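Local coordinates for VapB family protein (Caulobacter crescentus, PDB 5K8J), which serves as the antitoxin of the VapBC1 toxin-antitoxin pair, inhibiting its ribonuclease partner through a flexible pseudo-palindromic motif and binding DNA, at the interface of chains A and C and the interface of chains A and B. Numbering follows the deposited sequence. Chains: chain A/B, VapB family protein; chain C, Ribonuclease VapC.

The contacts fall into two groups on chain A. Contact 1 and contact 3, with C-alpha centres about 14 Å apart, lie on consecutive stretches of the C-terminal tail and hold it against the toxin, chain C. Contact 2 and contact 4, with C-alpha centres about 8 Å apart, share A:Val23 and B:Val23 and join two antitoxin chains through strand 21-25 of each and, in contact 2, strand 45-50. Some 32 to 40 Å separate the C-alpha centres of the two groups. One antitoxin chain pairs with its own kind through its N-terminal part and grips the toxin with its tail, in an assembly of four of each.

Contact 1: the interface of chains A and C. Residues chain A 72-75; chain C 11, 14, 44, 47.
In A:Glu72, CG lies anti to the backbone N (chi1 167°) and the chain beyond it is extended, which carries the carboxylate between C:Arg14 and C:Arg47. A bend at chi3 in both arginines, 62° in C:Arg47, turns each guanidinium toward the A:Glu72 carboxylate. C:Arg14 NH2 gives a straight hydrogen bond to A:Glu72 OE1 of 2.7 Å, using the anti lone pair of that oxygen, with guanidinium and carboxylate nearly coplanar. C:Arg47 stands with its plane 79° from the same carboxylate. Its NH1 donates to A:Glu72 OE2 at 2.9 Å, on the anti side but out of the carboxylate plane. C:Arg47 NH1 also bonds A:Ile73 O at 2.9 Å, both acceptors lying at the edge of the guanidinium. A:Asp75 arrives tip to tip, with OD2 over a face of the group and 3.5 Å from C:Arg47 NH1, a longer salt bridge. A water joins C:Arg47 NH2 to A:Ile73 O and A:Asp75 OD1. Two guanidinium groups around one carboxylate probably favour its ionised form. Beside this polar cluster, C:Ile11 CD1 rests 3.8 Å from A:Arg74 CB, and its CG2 meets A:Glu72 CB. The antitoxin segment is an irregular stretch of the C-terminal tail, laid across the PIN domain where C:Ile11 and C:Arg14 project from helix 7-15, C:Gly44 near the end of helix 35-45 packs its CA beside the A:Glu72 carboxylate, and C:Arg47 follows in a loop.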
loop_
_atom_site.group_PDB
_atom_site.type_symbol
_atom_site.label_atom_id
_atom_site.label_comp_id
_atom_site.label_asym_id
_atom_site.label_seq_id
_atom_site.Cartn_x
_atom_site.Cartn_y
_atom_site.Cartn_z
ATOM N N GLU A 72 -21.317 -20.863 -24.391
ATOM C CA GLU A 72 -21.360 -21.410 -23.042
ATOM C C GLU A 72 -22.241 -20.558 -22.139
ATOM O O GLU A 72 -22.213 -19.328 -22.201
ATOM C CB GLU A 72 -19.939 -21.499 -22.457
ATOM C CG GLU A 72 -19.887 -21.762 -20.932
ATOM C CD GLU A 72 -18.480 -21.643 -20.329
ATOM O OE1 GLU A 72 -17.521 -21.408 -21.085
ATOM O OE2 GLU A 72 -18.343 -21.777 -19.087
ATOM N N ILE A 73 -22.998 -21.232 -21.270
ATOM C CA ILE A 73 -23.754 -20.591 -20.202
ATOM C C ILE A 73 -22.829 -20.514 -18.992
ATOM O O ILE A 73 -22.482 -21.535 -18.396
ATOM C CB ILE A 73 -25.030 -21.369 -19.880
ATOM C CG1 ILE A 73 -25.880 -21.507 -21.144
ATOM C CG2 ILE A 73 -25.802 -20.693 -18.771
ATOM C CD1 ILE A 73 -26.239 -20.199 -21.789
ATOM N N ARG A 74 -22.425 -19.306 -18.638
ATOM C CA ARG A 74 -21.439 -19.111 -17.579
ATOM C C ARG A 74 -21.980 -19.597 -16.234
ATOM O O ARG A 74 -23.161 -19.417 -15.929
ATOM C CB ARG A 74 -21.082 -17.630 -17.506
ATOM C CG ARG A 74 -20.116 -17.285 -16.411
ATOM C CD ARG A 74 -19.960 -15.811 -16.330
ATOM N NE ARG A 74 -18.956 -15.397 -15.361
ATOM C CZ ARG A 74 -18.913 -14.184 -14.827
ATOM N NH1 ARG A 74 -19.819 -13.284 -15.157
ATOM N NH2 ARG A 74 -17.982 -13.861 -13.975
ATOM N N ASP A 75 -21.092 -19.954 -15.311
ATOM C CA ASP A 75 -21.462 -20.008 -13.881
ATOM C C ASP A 75 -20.695 -18.922 -13.102
ATOM O O ASP A 75 -19.507 -19.106 -12.847
ATOM C CB ASP A 75 -21.147 -21.399 -13.296
ATOM C CG ASP A 75 -21.017 -22.521 -14.365
ATOM O OD1 ASP A 75 -22.051 -22.995 -14.903
ATOM O OD2 ASP A 75 -19.874 -22.988 -14.615
ATOM N N ILE C 11 -16.624 -14.675 -23.068
ATOM C CA ILE C 11 -17.171 -15.961 -23.513
ATOM C C ILE C 11 -17.833 -15.829 -24.885
ATOM O O ILE C 11 -17.662 -16.687 -25.766
ATOM C CB ILE C 11 -18.150 -16.535 -22.464
ATOM C CG1 ILE C 11 -17.397 -17.068 -21.266
ATOM C CG2 ILE C 11 -19.026 -17.677 -23.073
ATOM C CD1 ILE C 11 -18.270 -17.415 -20.090
ATOM N N ARG C 14 -15.124 -15.713 -27.407
ATOM C CA ARG C 14 -14.533 -17.038 -27.610
ATOM C C ARG C 14 -15.449 -17.950 -28.424
ATOM O O ARG C 14 -14.978 -18.729 -29.270
ATOM C CB ARG C 14 -14.233 -17.697 -26.266
ATOM C CG ARG C 14 -13.503 -19.066 -26.412
ATOM C CD ARG C 14 -13.613 -19.999 -25.175
ATOM N NE ARG C 14 -15.017 -20.324 -24.903
ATOM C CZ ARG C 14 -15.525 -20.583 -23.703
ATOM N NH1 ARG C 14 -14.763 -20.601 -22.619
ATOM N NH2 ARG C 14 -16.825 -20.822 -23.579
ATOM N N GLY C 44 -14.092 -23.405 -19.057
ATOM C CA GLY C 44 -15.134 -23.623 -20.042
ATOM C C GLY C 44 -14.684 -24.407 -21.264
ATOM O O GLY C 44 -15.474 -25.133 -21.870
ATOM N N ARG C 47 -15.569 -28.053 -20.566
ATOM C CA ARG C 47 -16.894 -28.436 -20.069
ATOM C C ARG C 47 -17.632 -29.379 -20.991
ATOM O O ARG C 47 -18.386 -30.230 -20.506
ATOM C CB ARG C 47 -17.761 -27.200 -19.842
ATOM C CG ARG C 47 -17.316 -26.458 -18.612
ATOM C CD ARG C 47 -18.206 -25.230 -18.284
ATOM N NE ARG C 47 -19.566 -25.644 -18.001
ATOM C CZ ARG C 47 -20.593 -24.810 -17.913
ATOM N NH1 ARG C 47 -20.397 -23.513 -18.078
ATOM N NH2 ARG C 47 -21.814 -25.263 -17.658
HETATM O O HOH W 1 -23.698 -23.254 -16.762
#

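Contact 2: the interface of chains A and B. Residues chain A 23, 25, 30, 37, 48; chain B 14, 21-23, 39, 46.
A:Leu25 meets chain B with both its backbone and its branched tip, and B:Glu21 and B:Val23 take much of the remaining contact. A:Leu25 N gives B:Glu21 O a nearly straight hydrogen bond of 2.8 Å, approaching from above the carbonyl plane. Beside this bond, a water links A:Leu25 O to B:Glu21 N and continues the strand pairing. CG of A:Leu25 is anti to the carbonyl carbon (chi1 -59°), and its two methyls part company. CD1 reaches B:Val23 CG1 at 3.8 Å, the two side chains crossing at about a right angle, while CD2 packs against B:Leu39 CD2 and B:Leu46 CD2, each also at 3.8 Å. B:Glu21 is extended, with CG anti to the backbone N (chi1 -171°), and its carboxylate carbon CD lies 3.6 Å from A:Ala30 CB. B:Val23 closes the centre of the pairing: its N and O each bond the opposite backbone atom of A:Val23, at 3.0 Å from B:Val23 N to A:Val23 O. A second antiparallel pair runs between A:Ile48 and B:Leu46, whose amides and carbonyls bond reciprocally and whose side chains lie alongside each other, pointing the same way. Repeated about the two-fold axis, these strand pairings and the leucine packing join the two chains through a shared apolar core, holding together the DNA-binding AbrB-type antitoxin dimer.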
loop_
_atom_site.group_PDB
_atom_site.type_symbol
_atom_site.label_atom_id
_atom_site.label_comp_id
_atom_site.label_asym_id
_atom_site.label_seq_id
_atom_site.Cartn_x
_atom_site.Cartn_y
_atom_site.Cartn_z
ATOM N N VAL A 23 9.098 8.904 -18.944
ATOM C CA VAL A 23 8.640 8.455 -17.634
ATOM C C VAL A 23 9.495 7.263 -17.230
ATOM O O VAL A 23 9.617 6.293 -17.987
ATOM C CB VAL A 23 7.143 8.067 -17.637
ATOM C CG1 VAL A 23 6.709 7.540 -16.258
ATOM C CG2 VAL A 23 6.298 9.250 -18.022
ATOM N N LEU A 25 10.489 3.857 -15.430
ATOM C CA LEU A 25 9.794 2.645 -15.016
ATOM C C LEU A 25 10.633 1.893 -13.992
ATOM O O LEU A 25 11.672 1.313 -14.353
ATOM C CB LEU A 25 9.497 1.752 -16.217
ATOM C CG LEU A 25 8.643 2.399 -17.310
ATOM C CD1 LEU A 25 8.265 1.341 -18.351
ATOM C CD2 LEU A 25 7.374 3.052 -16.707
ATOM N N ALA A 30 8.898 -2.607 -14.933
ATOM C CA ALA A 30 9.470 -2.398 -16.252
ATOM C C ALA A 30 9.191 -3.587 -17.164
ATOM O O ALA A 30 8.996 -4.719 -16.715
ATOM C CB ALA A 30 10.976 -2.175 -16.152
ATOM N N LEU A 37 5.813 -2.195 -27.240
ATOM C CA LEU A 37 4.693 -1.814 -26.393
ATOM C C LEU A 37 3.694 -1.002 -27.192
ATOM O O LEU A 37 4.055 -0.254 -28.111
ATOM C CB LEU A 37 5.146 -0.974 -25.194
ATOM C CG LEU A 37 6.207 -1.644 -24.319
ATOM C CD1 LEU A 37 6.718 -0.672 -23.276
ATOM C CD2 LEU A 37 5.670 -2.852 -23.671
ATOM N N ILE A 48 -0.460 0.866 -21.014
ATOM C CA ILE A 48 0.722 0.377 -21.728
ATOM C C ILE A 48 0.775 -1.142 -21.588
ATOM O O ILE A 48 0.589 -1.669 -20.488
ATOM C CB ILE A 48 2.000 1.031 -21.154
ATOM C CG1 ILE A 48 1.906 2.552 -21.268
ATOM C CG2 ILE A 48 3.240 0.525 -21.882
ATOM C CD1 ILE A 48 3.096 3.299 -20.654
ATOM N N THR B 14 10.932 0.466 -24.602
ATOM C CA THR B 14 11.587 1.200 -23.541
ATOM C C THR B 14 13.028 1.515 -23.946
ATOM O O THR B 14 13.593 0.900 -24.852
ATOM C CB THR B 14 11.555 0.393 -22.248
ATOM O OG1 THR B 14 12.419 -0.746 -22.365
ATOM C CG2 THR B 14 10.108 -0.080 -21.942
ATOM N N GLU B 21 15.173 1.885 -16.617
ATOM C CA GLU B 21 14.354 1.892 -17.816
ATOM C C GLU B 21 13.384 3.069 -17.807
ATOM O O GLU B 21 12.958 3.536 -16.747
ATOM C CB GLU B 21 13.574 0.584 -17.918
ATOM C CG GLU B 21 12.853 0.402 -19.235
ATOM C CD GLU B 21 12.176 -0.948 -19.345
ATOM O OE1 GLU B 21 10.966 -1.043 -19.041
ATOM O OE2 GLU B 21 12.857 -1.920 -19.731
ATOM N N ALA B 22 13.024 3.526 -19.006
ATOM C CA ALA B 22 12.041 4.589 -19.178
ATOM C C ALA B 22 11.303 4.374 -20.493
ATOM O O ALA B 22 11.713 3.572 -21.336
ATOM C CB ALA B 22 12.694 5.976 -19.161
ATOM N N VAL B 23 10.192 5.099 -20.661
ATOM C CA VAL B 23 9.472 5.137 -21.933
ATOM C C VAL B 23 9.302 6.584 -22.345
ATOM O O VAL B 23 9.007 7.447 -21.508
ATOM C CB VAL B 23 8.084 4.447 -21.878
ATOM C CG1 VAL B 23 8.243 2.967 -21.738
ATOM C CG2 VAL B 23 7.222 5.020 -20.758
ATOM N N LEU B 39 1.792 4.940 -10.965
ATOM C CA LEU B 39 2.020 3.844 -11.892
ATOM C C LEU B 39 1.574 2.558 -11.224
ATOM O O LEU B 39 1.938 2.298 -10.073
ATOM C CB LEU B 39 3.504 3.747 -12.276
ATOM C CG LEU B 39 4.140 4.860 -13.095
ATOM C CD1 LEU B 39 4.405 6.082 -12.242
ATOM C CD2 LEU B 39 5.433 4.340 -13.688
ATOM N N LEU B 46 0.370 -1.929 -17.669
ATOM C CA LEU B 46 0.861 -0.815 -16.875
ATOM C C LEU B 46 -0.087 0.362 -17.097
ATOM O O LEU B 46 -0.313 0.771 -18.233
ATOM C CB LEU B 46 2.271 -0.430 -17.299
ATOM C CG LEU B 46 2.863 0.857 -16.724
ATOM C CD1 LEU B 46 2.907 0.804 -15.220
ATOM C CD2 LEU B 46 4.231 1.078 -17.314
HETATM O O HOH W 2 14.105 0.641 -14.170
#

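Contact 3: the interface of chains A and C. Residues chain A 76, 78-79; chain C 93-94, 97.
A:Phe79, in the C-terminal tail of the antitoxin, packs on C:Val93 and C:Val94 at the start of helix 93-104 of the toxin's PIN domain. The helix also carries C:Asp95, a predicted magnesium ligand. From CB of A:Phe79 the ring is turned by chi2 (-97°) to present a face to C:Val93. A:Phe79 CG, where the ring begins, lies 3.8 Å from C:Val93 CG1. A:Phe79 CD2 lies 3.5 Å from C:Val93 CG1 and also meets C:Val93 CB. The CG1 methyl sits over the middle of the ring in a CH-pi contact; it is anti to the backbone N in C:Val93 (chi1 172°), which points it at the phenylalanine ring. A:Phe79 CE2 touches C:Val93 CG1 through the face and has C:Val94 CG2 beside it, 3.7 Å away, in the plane at the ring's edge. At the tip, A:Phe79 CZ reaches the selenium of the selenomethionine C:Met97, with 3.8 Å between CZ and SE. A:Glu76 approaches C:Val94 without a direct bond. A water bridges the two instead, 2.9 Å from A:Glu76 O and 3.1 Å from C:Val94 N, the amide N-H pointing almost straight at it (171°). A:Glu76 OE1 lies 3.5 Å from C:Val94 N, where the nearby helix start may favour its negative charge.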
loop_
_atom_site.group_PDB
_atom_site.type_symbol
_atom_site.label_atom_id
_atom_site.label_comp_id
_atom_site.label_asym_id
_atom_site.label_seq_id
_atom_site.Cartn_x
_atom_site.Cartn_y
_atom_site.Cartn_z
ATOM N N GLU A 76 -21.349 -17.795 -12.688
ATOM C CA GLU A 76 -20.614 -16.738 -11.937
ATOM C C GLU A 76 -20.506 -17.021 -10.437
ATOM O O GLU A 76 -19.581 -16.504 -9.756
ATOM C CB GLU A 76 -21.257 -15.339 -12.103
ATOM C CG GLU A 76 -20.433 -14.132 -11.555
ATOM C CD GLU A 76 -20.762 -13.711 -10.086
ATOM O OE1 GLU A 76 -20.023 -12.887 -9.459
ATOM O OE2 GLU A 76 -21.768 -14.224 -9.555
ATOM N N LEU A 78 -19.463 -19.047 -7.857
ATOM C CA LEU A 78 -18.354 -19.970 -7.684
ATOM C C LEU A 78 -17.838 -20.016 -6.250
ATOM O O LEU A 78 -17.212 -21.017 -5.856
ATOM C CB LEU A 78 -17.211 -19.573 -8.614
ATOM C CG LEU A 78 -17.525 -19.635 -10.108
ATOM C CD1 LEU A 78 -16.270 -19.246 -10.902
ATOM C CD2 LEU A 78 -18.000 -21.024 -10.474
ATOM N N PHE A 79 -18.053 -18.964 -5.456
ATOM C CA PHE A 79 -17.391 -18.942 -4.160
ATOM C C PHE A 79 -18.195 -19.736 -3.150
ATOM O O PHE A 79 -19.419 -19.562 -3.049
ATOM C CB PHE A 79 -17.143 -17.511 -3.678
ATOM C CG PHE A 79 -15.856 -16.983 -4.193
ATOM C CD1 PHE A 79 -14.731 -17.025 -3.398
ATOM C CD2 PHE A 79 -15.730 -16.544 -5.506
ATOM C CE1 PHE A 79 -13.503 -16.582 -3.879
ATOM C CE2 PHE A 79 -14.492 -16.104 -6.006
ATOM C CZ PHE A 79 -13.371 -16.137 -5.177
ATOM N N VAL C 93 -19.016 -12.244 -5.596
ATOM C CA VAL C 93 -17.586 -12.088 -5.355
ATOM C C VAL C 93 -16.815 -11.928 -6.665
ATOM O O VAL C 93 -15.986 -11.022 -6.800
ATOM C CB VAL C 93 -17.028 -13.253 -4.506
ATOM C CG1 VAL C 93 -15.521 -13.173 -4.427
ATOM C CG2 VAL C 93 -17.650 -13.247 -3.115
ATOM N N VAL C 94 -17.017 -12.833 -7.629
ATOM C CA VAL C 94 -16.237 -12.763 -8.877
ATOM C C VAL C 94 -16.483 -11.437 -9.588
ATOM O O VAL C 94 -15.538 -10.767 -10.024
ATOM C CB VAL C 94 -16.577 -13.943 -9.806
ATOM C CG1 VAL C 94 -15.958 -13.700 -11.181
ATOM C CG2 VAL C 94 -16.040 -15.234 -9.223
HETATM N N MSE C 97 -14.548 -8.766 -7.861
HETATM C CA MSE C 97 -13.119 -8.894 -8.105
HETATM C C MSE C 97 -12.748 -8.269 -9.449
HETATM O O MSE C 97 -11.773 -7.530 -9.534
HETATM C CB MSE C 97 -12.693 -10.370 -8.069
HETATM C CG MSE C 97 -12.690 -10.971 -6.668
HETATM SE SE MSE C 97 -12.178 -12.869 -6.752
HETATM C CE MSE C 97 -10.352 -12.655 -7.058
HETATM O O HOH W 3 -18.847 -15.271 -7.278
#

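Contact 4: the interface of chains A and B. Residues chain A 20-23, 39; chain B 15, 23-25.
Hydrogen bonds centre on A:Glu21 and B:Leu25. B:Leu25 N donates to A:Glu21 O at 2.9 Å, and A:Ser20 OG gives the same oxygen a second hydrogen bond of 3.0 Å. The two donors reach the carbonyl from opposite faces of its plane, so the oxygen is held from both sides. OG of A:Ser20 lies anti to its backbone N (chi1 164°), which places the hydroxyl beside the carbonyl carbon, within reach of A:Glu21 O. A water continues the pairing, joining A:Glu21 N, 2.8 Å away, to B:Leu25 O.

Apolar contacts gather on the fork of B:Leu25. Its CD1 presses on A:Val23 CG2 at 3.5 Å, a tight fit, while CD2 meets A:Leu39 CD2 at 3.7 Å, with the leucines crossing at about a right angle. On the other side of the strand, A:Ala22 CB touches the edge of the B:Phe15 ring, 3.9 Å from CZ.

A flat-group contact within chain B backs this up: the B:Arg24 guanidinium lies over the centre of the B:Phe15 ring and covers one face.

Strand 21-25 of each chain runs antiparallel to its twin about the central valine pair, with A:Leu39 of strand 37-42 packed alongside, in the N-terminal dimer domain.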
loop_
_atom_site.group_PDB
_atom_site.type_symbol
_atom_site.label_atom_id
_atom_site.label_comp_id
_atom_site.label_asym_id
_atom_site.label_seq_id
_atom_site.Cartn_x
_atom_site.Cartn_y
_atom_site.Cartn_z
ATOM N N SER A 20 11.703 15.171 -26.041
ATOM C CA SER A 20 10.556 14.317 -25.779
ATOM C C SER A 20 10.424 14.111 -24.276
ATOM O O SER A 20 11.430 14.021 -23.567
ATOM C CB SER A 20 10.707 12.971 -26.503
ATOM O OG SER A 20 9.814 11.993 -25.993
ATOM N N GLU A 21 9.182 14.064 -23.799
ATOM C CA GLU A 21 8.916 13.665 -22.424
ATOM C C GLU A 21 9.173 12.176 -22.236
ATOM O O GLU A 21 9.005 11.371 -23.152
ATOM C CB GLU A 21 7.470 13.991 -22.049
ATOM C CG GLU A 21 6.981 13.305 -20.766
ATOM C CD GLU A 21 5.656 13.861 -20.275
ATOM O OE1 GLU A 21 5.520 15.100 -20.222
ATOM O OE2 GLU A 21 4.747 13.062 -19.954
ATOM N N ALA A 22 9.582 11.811 -21.024
ATOM C CA ALA A 22 9.792 10.415 -20.679
ATOM C C ALA A 22 9.331 10.179 -19.250
ATOM O O ALA A 22 9.171 11.116 -18.458
ATOM C CB ALA A 22 11.265 9.998 -20.836
ATOM N N VAL A 23 9.098 8.904 -18.944
ATOM C CA VAL A 23 8.640 8.455 -17.634
ATOM C C VAL A 23 9.495 7.263 -17.230
ATOM O O VAL A 23 9.617 6.293 -17.987
ATOM C CB VAL A 23 7.143 8.067 -17.637
ATOM C CG1 VAL A 23 6.709 7.540 -16.258
ATOM C CG2 VAL A 23 6.298 9.250 -18.022
ATOM N N LEU A 39 0.913 1.933 -26.409
ATOM C CA LEU A 39 0.648 3.005 -25.455
ATOM C C LEU A 39 -0.627 3.702 -25.898
ATOM O O LEU A 39 -0.686 4.245 -27.002
ATOM C CB LEU A 39 1.799 4.010 -25.415
ATOM C CG LEU A 39 3.165 3.465 -24.990
ATOM C CD1 LEU A 39 3.917 2.910 -26.174
ATOM C CD2 LEU A 39 3.961 4.595 -24.339
ATOM N N PHE B 15 13.606 2.516 -23.290
ATOM C CA PHE B 15 15.024 2.809 -23.426
ATOM C C PHE B 15 15.645 2.852 -22.037
ATOM O O PHE B 15 14.943 2.881 -21.018
ATOM C CB PHE B 15 15.264 4.126 -24.181
ATOM C CG PHE B 15 14.848 5.354 -23.420
ATOM C CD1 PHE B 15 13.510 5.708 -23.320
ATOM C CD2 PHE B 15 15.802 6.167 -22.820
ATOM C CE1 PHE B 15 13.125 6.848 -22.621
ATOM C CE2 PHE B 15 15.427 7.306 -22.116
ATOM C CZ PHE B 15 14.083 7.648 -22.020
ATOM N N VAL B 23 10.192 5.099 -20.661
ATOM C CA VAL B 23 9.472 5.137 -21.933
ATOM C C VAL B 23 9.302 6.584 -22.345
ATOM O O VAL B 23 9.007 7.447 -21.508
ATOM C CB VAL B 23 8.084 4.447 -21.878
ATOM C CG1 VAL B 23 8.243 2.967 -21.738
ATOM C CG2 VAL B 23 7.222 5.020 -20.758
ATOM N N ARG B 24 9.503 6.848 -23.635
ATOM C CA ARG B 24 9.228 8.162 -24.197
ATOM C C ARG B 24 7.749 8.263 -24.499
ATOM O O ARG B 24 7.109 7.280 -24.886
ATOM C CB ARG B 24 10.025 8.422 -25.478
ATOM C CG ARG B 24 11.523 8.491 -25.299
ATOM C CD ARG B 24 12.217 8.701 -26.647
ATOM N NE ARG B 24 13.359 7.803 -26.800
ATOM C CZ ARG B 24 14.570 8.035 -26.302
ATOM N NH1 ARG B 24 15.542 7.150 -26.491
ATOM N NH2 ARG B 24 14.812 9.150 -25.621
ATOM N N LEU B 25 7.204 9.446 -24.289
ATOM C CA LEU B 25 5.791 9.692 -24.537
ATOM C C LEU B 25 5.702 10.792 -25.578
ATOM O O LEU B 25 6.086 11.941 -25.291
ATOM C CB LEU B 25 5.061 10.095 -23.254
ATOM C CG LEU B 25 5.158 9.115 -22.089
ATOM C CD1 LEU B 25 4.384 9.641 -20.912
ATOM C CD2 LEU B 25 4.664 7.725 -22.464
HETATM O O HOH W 4 7.164 14.696 -25.645
#